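Local coordinates for alpha-ketoglutarate-dependent non-heme iron oxygenase EasH (Aspergillus japonicus, PDB 5M0T), which acts as an iron(II)- and 2-oxoglutarate-dependent oxidase in the biosynthesis of cycloclavine, an ergot alkaloid, at the 2-oxoglutaric acid site and the interface of chains A and B. Numbering follows the deposited sequence. Chains: chain A/B, Alpha-ketoglutarate-dependent non-heme iron oxygenase EasH.

The catalytic centre, contact 1, lies within chain A, about 23 Å from contact 2 and about 15 Å from contact 3, measured between the centres of their C-alpha atoms. Contacts 2 and 3, about 13 Å apart on the same scale, belong to one two-fold symmetric interface and share a segment of chain B: residues 271-273 serve contact 2, and 274-276 continue directly into contact 3. Contact 3 also approaches the co-substrate pocket along the chain, since A:Ser118 adjoins strand 119-122, which carries A:Leu120, and A:Leu77 follows A:Met74 closely. Dimer assembly might therefore help to steady the pocket wall.

Contact 1: the 2-oxoglutaric acid site. Residues chain A 71, 74, 120, 129, 132, 134, 156, 169, 210, 212, 222. With AKG (2-oxoglutaric acid), chain C; FE2 (Fe (II) ion), chain D.
A:Leu120 covers more of AKG than any other side chain, its CD1 branch resting 3.7 Å from the methylene C3 of the co-substrate; A:Leu156 packs its own CD1 against C5. The enzyme belongs to the PhyH (phytanoyl-CoA dioxygenase) family of 2-oxoglutarate-dependent oxygenases, and A:His132, A:Glu134 and A:His210 form the HX(D/E)...H facial triad. Both histidines hold CG in the crowded position between backbone N and carbonyl carbon (chi1 60° and 71°) and present NE2 to the iron, at 1.9 Å for A:His132 NE2. A:Glu134 binds through OE1, its chain bent at chi2, with OE2 at a longer 2.7 Å from FE of FE2, probably at most a loose contact. AKG chelates the metal through keto O5 and carboxylate O1, completing a near square-pyramidal set in which further ligands may be unseen. The other C1 carboxylate oxygen, O2, takes a nearly straight bond (177° at H) from A:Gln129 NE2, 3.2 Å away and in the amide plane. The rotation of that amide is fixed by A:Ala212 N, which donates to a lone pair of A:Gln129 OE1 at 2.9 Å. At the far end A:Arg222 forms a salt bridge to AKG O4 through NH2, nearly in the guanidinium plane, and A:Thr169 OG1 donates to AKG O4 at 2.7 Å.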
loop_
_atom_site.group_PDB
_atom_site.type_symbol
_atom_site.label_atom_id
_atom_site.label_comp_id
_atom_site.label_asym_id
_atom_site.label_seq_id
_atom_site.Cartn_x
_atom_site.Cartn_y
_atom_site.Cartn_z
ATOM N N LEU A 71 -14.904 3.584 -15.317
ATOM C CA LEU A 71 -14.389 2.804 -16.476
ATOM C C LEU A 71 -15.427 2.010 -17.315
ATOM O O LEU A 71 -15.048 1.348 -18.286
ATOM C CB LEU A 71 -13.261 1.854 -16.021
ATOM C CG LEU A 71 -11.999 2.512 -15.439
ATOM C CD1 LEU A 71 -11.108 1.470 -14.780
ATOM C CD2 LEU A 71 -11.226 3.285 -16.503
ATOM N N MET A 74 -15.668 1.954 -21.644
ATOM C CA MET A 74 -14.338 2.066 -22.252
ATOM C C MET A 74 -13.821 0.691 -22.632
ATOM O O MET A 74 -14.202 -0.319 -22.010
ATOM C CB MET A 74 -13.352 2.684 -21.271
ATOM C CG MET A 74 -13.591 4.153 -21.013
ATOM S SD MET A 74 -12.356 4.823 -19.885
ATOM C CE MET A 74 -12.139 6.457 -20.591
ATOM N N LEU A 120 -6.537 2.994 -22.687
ATOM C CA LEU A 120 -7.964 3.315 -22.664
ATOM C C LEU A 120 -8.417 3.853 -24.023
ATOM O O LEU A 120 -8.088 4.984 -24.383
ATOM C CB LEU A 120 -8.280 4.327 -21.555
ATOM C CG LEU A 120 -8.007 3.938 -20.084
ATOM C CD1 LEU A 120 -8.448 5.070 -19.159
ATOM C CD2 LEU A 120 -8.672 2.630 -19.660
ATOM N N GLN A 129 -16.271 11.141 -19.188
ATOM C CA GLN A 129 -16.299 10.932 -17.740
ATOM C C GLN A 129 -16.722 12.214 -17.045
ATOM O O GLN A 129 -16.516 13.323 -17.573
ATOM C CB GLN A 129 -14.910 10.540 -17.229
ATOM C CG GLN A 129 -14.455 9.165 -17.662
ATOM C CD GLN A 129 -13.040 8.819 -17.186
ATOM O OE1 GLN A 129 -12.143 9.651 -17.186
ATOM N NE2 GLN A 129 -12.836 7.570 -16.798
ATOM N N HIS A 132 -13.022 14.313 -12.048
ATOM C CA HIS A 132 -12.683 13.679 -10.778
ATOM C C HIS A 132 -11.190 13.903 -10.474
ATOM O O HIS A 132 -10.417 14.255 -11.363
ATOM C CB HIS A 132 -12.989 12.164 -10.863
ATOM C CG HIS A 132 -12.214 11.443 -11.935
ATOM N ND1 HIS A 132 -12.642 11.365 -13.243
ATOM C CD2 HIS A 132 -11.016 10.805 -11.897
ATOM C CE1 HIS A 132 -11.750 10.695 -13.957
ATOM N NE2 HIS A 132 -10.738 10.369 -13.174
ATOM N N GLU A 134 -7.782 11.943 -9.142
ATOM C CA GLU A 134 -7.320 10.560 -9.140
ATOM C C GLU A 134 -7.042 10.053 -7.714
ATOM O O GLU A 134 -7.203 8.858 -7.461
ATOM C CB GLU A 134 -6.101 10.374 -10.058
ATOM C CG GLU A 134 -6.173 9.096 -10.912
ATOM C CD GLU A 134 -7.018 9.232 -12.188
ATOM O OE1 GLU A 134 -8.268 9.246 -12.123
ATOM O OE2 GLU A 134 -6.427 9.316 -13.292
ATOM N N LEU A 156 -0.257 10.639 -18.833
ATOM C CA LEU A 156 -1.276 10.147 -19.754
ATOM C C LEU A 156 -0.872 10.442 -21.186
ATOM O O LEU A 156 -1.008 11.566 -21.664
ATOM C CB LEU A 156 -2.653 10.732 -19.417
ATOM C CG LEU A 156 -3.850 9.941 -20.009
ATOM C CD1 LEU A 156 -5.162 10.266 -19.295
ATOM C CD2 LEU A 156 -4.019 10.163 -21.508
ATOM N N THR A 169 -8.530 14.209 -23.166
ATOM C CA THR A 169 -8.663 14.323 -21.725
ATOM C C THR A 169 -8.832 15.771 -21.338
ATOM O O THR A 169 -8.091 16.614 -21.819
ATOM C CB THR A 169 -7.418 13.747 -21.025
ATOM O OG1 THR A 169 -7.159 12.440 -21.536
ATOM C CG2 THR A 169 -7.614 13.645 -19.526
ATOM N N HIS A 210 -9.902 16.199 -13.615
ATOM C CA HIS A 210 -9.747 15.784 -14.990
ATOM C C HIS A 210 -10.802 14.728 -15.339
ATOM O O HIS A 210 -11.441 14.171 -14.454
ATOM C CB HIS A 210 -8.359 15.167 -15.180
ATOM C CG HIS A 210 -8.230 13.839 -14.520
ATOM N ND1 HIS A 210 -7.919 13.696 -13.188
ATOM C CD2 HIS A 210 -8.465 12.595 -14.990
ATOM C CE1 HIS A 210 -7.941 12.412 -12.872
ATOM N NE2 HIS A 210 -8.291 11.722 -13.945
ATOM N N ALA A 212 -11.871 11.899 -19.050
ATOM C CA ALA A 212 -11.898 11.585 -20.481
ATOM C C ALA A 212 -13.035 12.353 -21.116
ATOM O O ALA A 212 -14.111 12.441 -20.534
ATOM C CB ALA A 212 -12.079 10.090 -20.714
ATOM N N ARG A 222 -10.139 6.828 -30.164
ATOM C CA ARG A 222 -9.175 7.693 -29.465
ATOM C C ARG A 222 -8.483 6.864 -28.379
ATOM O O ARG A 222 -9.131 6.430 -27.439
ATOM C CB ARG A 222 -9.915 8.935 -28.921
ATOM C CG ARG A 222 -9.194 9.832 -27.918
ATOM C CD ARG A 222 -9.149 9.181 -26.550
ATOM N NE ARG A 222 -9.239 10.087 -25.439
ATOM C CZ ARG A 222 -9.161 9.710 -24.164
ATOM N NH1 ARG A 222 -8.968 8.431 -23.805
ATOM N NH2 ARG A 222 -9.252 10.639 -23.228
HETATM C C1 AKG C . -9.385 7.792 -15.222
HETATM O O1 AKG C . -9.132 7.936 -14.027
HETATM O O2 AKG C . -9.944 6.723 -15.736
HETATM C C2 AKG C . -9.064 8.858 -16.280
HETATM O O5 AKG C . -8.942 10.009 -15.908
HETATM C C3 AKG C . -8.876 8.483 -17.728
HETATM C C4 AKG C . -8.712 9.695 -18.629
HETATM C C5 AKG C . -8.552 9.367 -20.088
HETATM O O3 AKG C . -8.355 8.104 -20.385
HETATM O O4 AKG C . -8.596 10.234 -20.931
HETATM FE FE FE2 D . -8.981 9.961 -13.874
#

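Contact 2: the interface of chains A and B. Residues chain A 235-241, 272; chain B 240-241, 260-261, 271-273, 279.
The backbone of A:Glu238 pairs with B:Thr273 in a parallel beta bridge: A:Ala239 N donates almost straight (179° at H) to B:Thr273 O at 2.8 Å, while B:Trp272 N, at positive phi, reaches a lone pair of A:Pro236 O. A:Val237 O is gripped twice by B:Thr273, by N in the carbonyl plane and by the hydroxyl OG1 from above it, OG1 lying 2.7 Å from O with chi1 65°. B:Trp272 gives up more surface to the partner chain than any other residue here. A:Ala239 CB sits over the centre of the indole, 3.5 Å above its plane; A:Pro236 runs alongside, its ring CD 3.7 Å from CZ3 of B:Trp272. B:Trp272 NE1 donates to B:Gly260 O at 2.8 Å, fixing the ring's rotation. The same carbonyl accepts B:Ser240 OG. Across the two-fold axis the twin indoles meet edge to face, planes at 73°, with CH2 of A:Trp272 3.6 Å from CH2 of B:Trp272. A:Val241 crosses B:Trp261 obliquely, laying CB and CG1 over its face, and its CG2 touches B:Leu279 CD2 at 3.7 Å. In the fold, the chain A segment follows strand 222-231 and enters 3-10 helix 240-242, while B:Trp272 comes immediately after strand 269-271.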
loop_
_atom_site.group_PDB
_atom_site.type_symbol
_atom_site.label_atom_id
_atom_site.label_comp_id
_atom_site.label_asym_id
_atom_site.label_seq_id
_atom_site.Cartn_x
_atom_site.Cartn_y
_atom_site.Cartn_z
ATOM N N THR A 235 -1.010 1.207 -1.087
ATOM C CA THR A 235 -1.161 -0.038 -1.812
ATOM C C THR A 235 -1.454 0.231 -3.295
ATOM O O THR A 235 -2.308 1.049 -3.620
ATOM C CB THR A 235 -2.296 -0.887 -1.197
ATOM O OG1 THR A 235 -2.054 -1.079 0.211
ATOM C CG2 THR A 235 -2.396 -2.243 -1.877
ATOM N N PRO A 236 -0.727 -0.440 -4.202
ATOM C CA PRO A 236 -1.041 -0.345 -5.621
ATOM C C PRO A 236 -2.427 -0.890 -6.021
ATOM O O PRO A 236 -2.904 -1.877 -5.451
ATOM C CB PRO A 236 0.048 -1.205 -6.272
ATOM C CG PRO A 236 1.188 -1.159 -5.322
ATOM C CD PRO A 236 0.547 -1.143 -3.969
ATOM N N VAL A 237 -3.046 -0.261 -7.009
ATOM C CA VAL A 237 -4.279 -0.780 -7.588
ATOM C C VAL A 237 -4.036 -2.128 -8.297
ATOM O O VAL A 237 -4.883 -3.024 -8.221
ATOM C CB VAL A 237 -4.924 0.251 -8.535
ATOM C CG1 VAL A 237 -6.062 -0.367 -9.333
ATOM C CG2 VAL A 237 -5.431 1.447 -7.738
ATOM N N GLU A 238 -2.883 -2.265 -8.958
ATOM C CA GLU A 238 -2.508 -3.495 -9.659
ATOM C C GLU A 238 -1.557 -4.349 -8.842
ATOM O O GLU A 238 -0.509 -3.867 -8.414
ATOM C CB GLU A 238 -1.859 -3.157 -10.986
ATOM C CG GLU A 238 -2.834 -2.547 -11.984
ATOM C CD GLU A 238 -2.160 -2.079 -13.252
ATOM O OE1 GLU A 238 -0.948 -2.365 -13.451
ATOM O OE2 GLU A 238 -2.841 -1.396 -14.052
ATOM N N ALA A 239 -1.924 -5.615 -8.642
ATOM C CA ALA A 239 -1.176 -6.531 -7.782
ATOM C C ALA A 239 0.080 -7.048 -8.457
ATOM O O ALA A 239 0.040 -7.494 -9.593
ATOM C CB ALA A 239 -2.049 -7.707 -7.358
ATOM N N SER A 240 1.188 -6.995 -7.734
ATOM C CA SER A 240 2.477 -7.474 -8.237
ATOM C C SER A 240 2.592 -9.003 -8.221
ATOM O O SER A 240 3.408 -9.560 -8.955
ATOM C CB SER A 240 3.618 -6.846 -7.439
ATOM O OG SER A 240 3.508 -7.160 -6.068
ATOM N N VAL A 241 1.768 -9.678 -7.412
ATOM C CA VAL A 241 1.693 -11.150 -7.435
ATOM C C VAL A 241 1.146 -11.748 -8.739
ATOM O O VAL A 241 1.268 -12.942 -8.929
ATOM C CB VAL A 241 0.855 -11.746 -6.276
ATOM C CG1 VAL A 241 1.437 -11.359 -4.930
ATOM C CG2 VAL A 241 -0.619 -11.354 -6.381
ATOM N N TRP A 272 7.494 -3.598 2.269
ATOM C CA TRP A 272 7.510 -4.628 1.230
ATOM C C TRP A 272 8.826 -5.429 1.323
ATOM O O TRP A 272 9.634 -5.476 0.401
ATOM C CB TRP A 272 7.287 -4.007 -0.151
ATOM C CG TRP A 272 6.580 -4.887 -1.118
ATOM C CD1 TRP A 272 7.057 -5.347 -2.309
ATOM C CD2 TRP A 272 5.236 -5.385 -1.003
ATOM N NE1 TRP A 272 6.095 -6.109 -2.942
ATOM C CE2 TRP A 272 4.966 -6.136 -2.165
ATOM C CE3 TRP A 272 4.226 -5.242 -0.041
ATOM C CZ2 TRP A 272 3.747 -6.785 -2.370
ATOM C CZ3 TRP A 272 3.008 -5.877 -0.257
ATOM C CH2 TRP A 272 2.780 -6.635 -1.413
ATOM N N SER B 240 3.883 -9.789 0.006
ATOM C CA SER B 240 3.144 -11.008 -0.335
ATOM C C SER B 240 3.787 -11.769 -1.508
ATOM O O SER B 240 3.538 -12.963 -1.664
ATOM C CB SER B 240 1.694 -10.664 -0.635
ATOM O OG SER B 240 1.608 -9.770 -1.717
ATOM N N VAL B 241 4.617 -11.096 -2.314
ATOM C CA VAL B 241 5.381 -11.780 -3.374
ATOM C C VAL B 241 6.445 -12.766 -2.867
ATOM O O VAL B 241 6.958 -13.532 -3.651
ATOM C CB VAL B 241 6.083 -10.814 -4.356
ATOM C CG1 VAL B 241 5.078 -9.938 -5.074
ATOM C CG2 VAL B 241 7.170 -9.993 -3.670
ATOM N N GLY B 260 -2.225 -10.955 1.388
ATOM C CA GLY B 260 -1.917 -10.189 0.188
ATOM C C GLY B 260 -2.022 -10.891 -1.146
ATOM O O GLY B 260 -1.332 -10.511 -2.091
ATOM N N TRP B 261 -2.885 -11.899 -1.248
ATOM C CA TRP B 261 -3.148 -12.567 -2.537
ATOM C C TRP B 261 -4.591 -12.437 -3.072
ATOM O O TRP B 261 -4.949 -13.107 -4.033
ATOM C CB TRP B 261 -2.725 -14.033 -2.436
ATOM C CG TRP B 261 -1.267 -14.229 -2.653
ATOM C CD1 TRP B 261 -0.263 -13.965 -1.768
ATOM C CD2 TRP B 261 -0.648 -14.728 -3.833
ATOM N NE1 TRP B 261 0.956 -14.271 -2.328
ATOM C CE2 TRP B 261 0.750 -14.745 -3.595
ATOM C CE3 TRP B 261 -1.132 -15.153 -5.075
ATOM C CZ2 TRP B 261 1.669 -15.186 -4.545
ATOM C CZ3 TRP B 261 -0.222 -15.598 -6.024
ATOM C CH2 TRP B 261 1.173 -15.604 -5.753
ATOM N N ILE B 271 -8.736 -2.461 -4.895
ATOM C CA ILE B 271 -7.300 -2.363 -5.113
ATOM C C ILE B 271 -6.644 -3.727 -4.921
ATOM O O ILE B 271 -7.253 -4.647 -4.358
ATOM C CB ILE B 271 -6.651 -1.270 -4.223
ATOM C CG1 ILE B 271 -6.756 -1.594 -2.736
ATOM C CG2 ILE B 271 -7.294 0.093 -4.499
ATOM C CD1 ILE B 271 -6.096 -0.544 -1.863
ATOM N N TRP B 272 -5.398 -3.839 -5.394
ATOM C CA TRP B 272 -4.692 -5.119 -5.491
ATOM C C TRP B 272 -5.458 -6.061 -6.444
ATOM O O TRP B 272 -5.919 -7.128 -6.075
ATOM C CB TRP B 272 -4.465 -5.713 -4.095
ATOM C CG TRP B 272 -3.224 -6.531 -3.972
ATOM C CD1 TRP B 272 -3.147 -7.848 -3.652
ATOM C CD2 TRP B 272 -1.865 -6.079 -4.139
ATOM N NE1 TRP B 272 -1.832 -8.258 -3.624
ATOM C CE2 TRP B 272 -1.028 -7.195 -3.941
ATOM C CE3 TRP B 272 -1.282 -4.854 -4.482
ATOM C CZ2 TRP B 272 0.361 -7.123 -4.047
ATOM C CZ3 TRP B 272 0.107 -4.784 -4.594
ATOM C CH2 TRP B 272 0.908 -5.909 -4.364
ATOM N N THR B 273 -5.554 -5.621 -7.686
ATOM C CA THR B 273 -6.341 -6.260 -8.712
ATOM C C THR B 273 -5.469 -6.865 -9.812
ATOM O O THR B 273 -4.266 -6.576 -9.902
ATOM C CB THR B 273 -7.251 -5.203 -9.353
ATOM O OG1 THR B 273 -6.441 -4.237 -10.020
ATOM C CG2 THR B 273 -8.091 -4.512 -8.277
ATOM N N LEU B 279 -8.667 -10.217 -8.362
ATOM C CA LEU B 279 -7.329 -10.822 -8.519
ATOM C C LEU B 279 -7.402 -12.345 -8.603
ATOM O O LEU B 279 -6.805 -12.949 -9.500
ATOM C CB LEU B 279 -6.416 -10.424 -7.352
ATOM C CG LEU B 279 -5.024 -11.062 -7.252
ATOM C CD1 LEU B 279 -4.235 -10.815 -8.521
ATOM C CD2 LEU B 279 -4.254 -10.540 -6.054
#

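Contact 3: the interface of chains A and B. Residues chain A 57, 77-79, 83, 118; chain B 274-276.
This is a polar, loop-mediated patch of a two-fold symmetric homodimer interface, occurring twice with the chains exchanged; it supplies a charged clasp beside more apolar contacts, although the structure alone does not prove that the dimer is the biological form. B:Asp275 carries the contact. With CG anti to its backbone N (chi1 -159°), its carboxylate reaches into chain A and turns its oxygens to different donors there. A:Lys57 comes tip to tip, its chain bent at chi2 (-55°), and its ammonium NZ forms a salt bridge to OD2 of B:Asp275 at 2.5 Å, arriving from above the carboxylate plane. OD1 of B:Asp275 accepts the backbone N of A:Ser78 at 2.6 Å, met nearly along the C-O axis. Held by a cationic group and a backbone N-H, the carboxylate would be expected to remain ionised. The main chain of B:Asp275 is also used: its N donates to the hydroxyl OG of A:Ser79 at 3.1 Å, so consecutive serines take hold of this one residue at both ends. Next to it, B:Leu276 lays its CG 3.7 Å from CB of A:Ser78. On the other flank B:Tyr274 crosses A:Phe83 obliquely, touching with its phenol oxygen: OH lies 3.6 Å from CZ at the tip of the phenyl ring. Behind the clasp, OG of A:Ser78 shares a hydrogen bond of 2.7 Å with OG of A:Ser118.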
loop_
_atom_site.group_PDB
_atom_site.type_symbol
_atom_site.label_atom_id
_atom_site.label_comp_id
_atom_site.label_asym_id
_atom_site.label_seq_id
_atom_site.Cartn_x
_atom_site.Cartn_y
_atom_site.Cartn_z
ATOM N N LYS A 57 -9.843 -5.437 -24.856
ATOM C CA LYS A 57 -11.262 -5.832 -24.774
ATOM C C LYS A 57 -12.123 -4.863 -23.935
ATOM O O LYS A 57 -11.618 -3.940 -23.306
ATOM C CB LYS A 57 -11.418 -7.299 -24.287
ATOM C CG LYS A 57 -11.387 -7.539 -22.778
ATOM C CD LYS A 57 -10.153 -6.983 -22.099
ATOM C CE LYS A 57 -10.203 -7.288 -20.613
ATOM N NZ LYS A 57 -9.483 -6.239 -19.852
ATOM N N LEU A 77 -7.133 -2.210 -21.124
ATOM C CA LEU A 77 -6.189 -3.259 -20.757
ATOM C C LEU A 77 -5.294 -2.681 -19.676
ATOM O O LEU A 77 -4.795 -1.580 -19.841
ATOM C CB LEU A 77 -5.339 -3.662 -21.959
ATOM C CG LEU A 77 -4.261 -4.740 -21.730
ATOM C CD1 LEU A 77 -4.892 -6.095 -21.421
ATOM C CD2 LEU A 77 -3.335 -4.810 -22.930
ATOM N N SER A 78 -5.101 -3.418 -18.584
ATOM C CA SER A 78 -4.241 -3.007 -17.485
ATOM C C SER A 78 -3.212 -4.111 -17.176
ATOM O O SER A 78 -3.064 -5.029 -17.951
ATOM C CB SER A 78 -5.109 -2.640 -16.290
ATOM O OG SER A 78 -5.962 -1.568 -16.639
ATOM N N SER A 79 -2.481 -4.006 -16.071
ATOM C CA SER A 79 -1.354 -4.913 -15.787
ATOM C C SER A 79 -0.445 -5.077 -17.036
ATOM O O SER A 79 -0.182 -6.196 -17.513
ATOM C CB SER A 79 -1.886 -6.259 -15.269
ATOM O OG SER A 79 -2.736 -6.068 -14.144
ATOM N N PHE A 83 2.207 -7.538 -20.596
ATOM C CA PHE A 83 1.927 -7.528 -22.038
ATOM C C PHE A 83 2.913 -6.732 -22.906
ATOM O O PHE A 83 2.893 -6.889 -24.127
ATOM C CB PHE A 83 0.509 -7.012 -22.281
ATOM C CG PHE A 83 -0.543 -7.728 -21.467
ATOM C CD1 PHE A 83 -0.916 -9.034 -21.774
ATOM C CD2 PHE A 83 -1.161 -7.103 -20.381
ATOM C CE1 PHE A 83 -1.879 -9.706 -21.035
ATOM C CE2 PHE A 83 -2.127 -7.775 -19.630
ATOM C CZ PHE A 83 -2.492 -9.074 -19.966
ATOM N N SER A 118 -2.919 1.677 -17.872
ATOM C CA SER A 118 -3.903 1.122 -18.781
ATOM C C SER A 118 -3.753 1.729 -20.144
ATOM O O SER A 118 -3.215 2.817 -20.286
ATOM C CB SER A 118 -5.339 1.393 -18.279
ATOM O OG SER A 118 -5.469 1.108 -16.886
ATOM N N TYR B 274 -6.088 -7.710 -10.632
ATOM C CA TYR B 274 -5.527 -8.121 -11.908
ATOM C C TYR B 274 -6.372 -7.478 -12.988
ATOM O O TYR B 274 -7.565 -7.712 -13.052
ATOM C CB TYR B 274 -5.540 -9.636 -12.083
ATOM C CG TYR B 274 -5.064 -10.039 -13.455
ATOM C CD1 TYR B 274 -3.724 -9.902 -13.816
ATOM C CD2 TYR B 274 -5.958 -10.515 -14.413
ATOM C CE1 TYR B 274 -3.288 -10.234 -15.081
ATOM C CE2 TYR B 274 -5.524 -10.877 -15.676
ATOM C CZ TYR B 274 -4.191 -10.723 -16.010
ATOM O OH TYR B 274 -3.754 -11.064 -17.270
ATOM N N ASP B 275 -5.744 -6.652 -13.816
ATOM C CA ASP B 275 -6.405 -5.949 -14.897
ATOM C C ASP B 275 -7.559 -5.057 -14.395
ATOM O O ASP B 275 -8.546 -4.874 -15.095
ATOM C CB ASP B 275 -6.899 -6.963 -15.940
ATOM C CG ASP B 275 -7.141 -6.347 -17.307
ATOM O OD1 ASP B 275 -6.727 -5.205 -17.555
ATOM O OD2 ASP B 275 -7.755 -7.016 -18.154
ATOM N N LEU B 276 -7.422 -4.518 -13.172
ATOM C CA LEU B 276 -8.464 -3.743 -12.490
ATOM C C LEU B 276 -9.708 -4.547 -12.028
ATOM O O LEU B 276 -10.610 -3.979 -11.398
ATOM C CB LEU B 276 -8.901 -2.548 -13.348
ATOM C CG LEU B 276 -7.794 -1.633 -13.879
ATOM C CD1 LEU B 276 -8.371 -0.626 -14.866
ATOM C CD2 LEU B 276 -7.102 -0.939 -12.719
#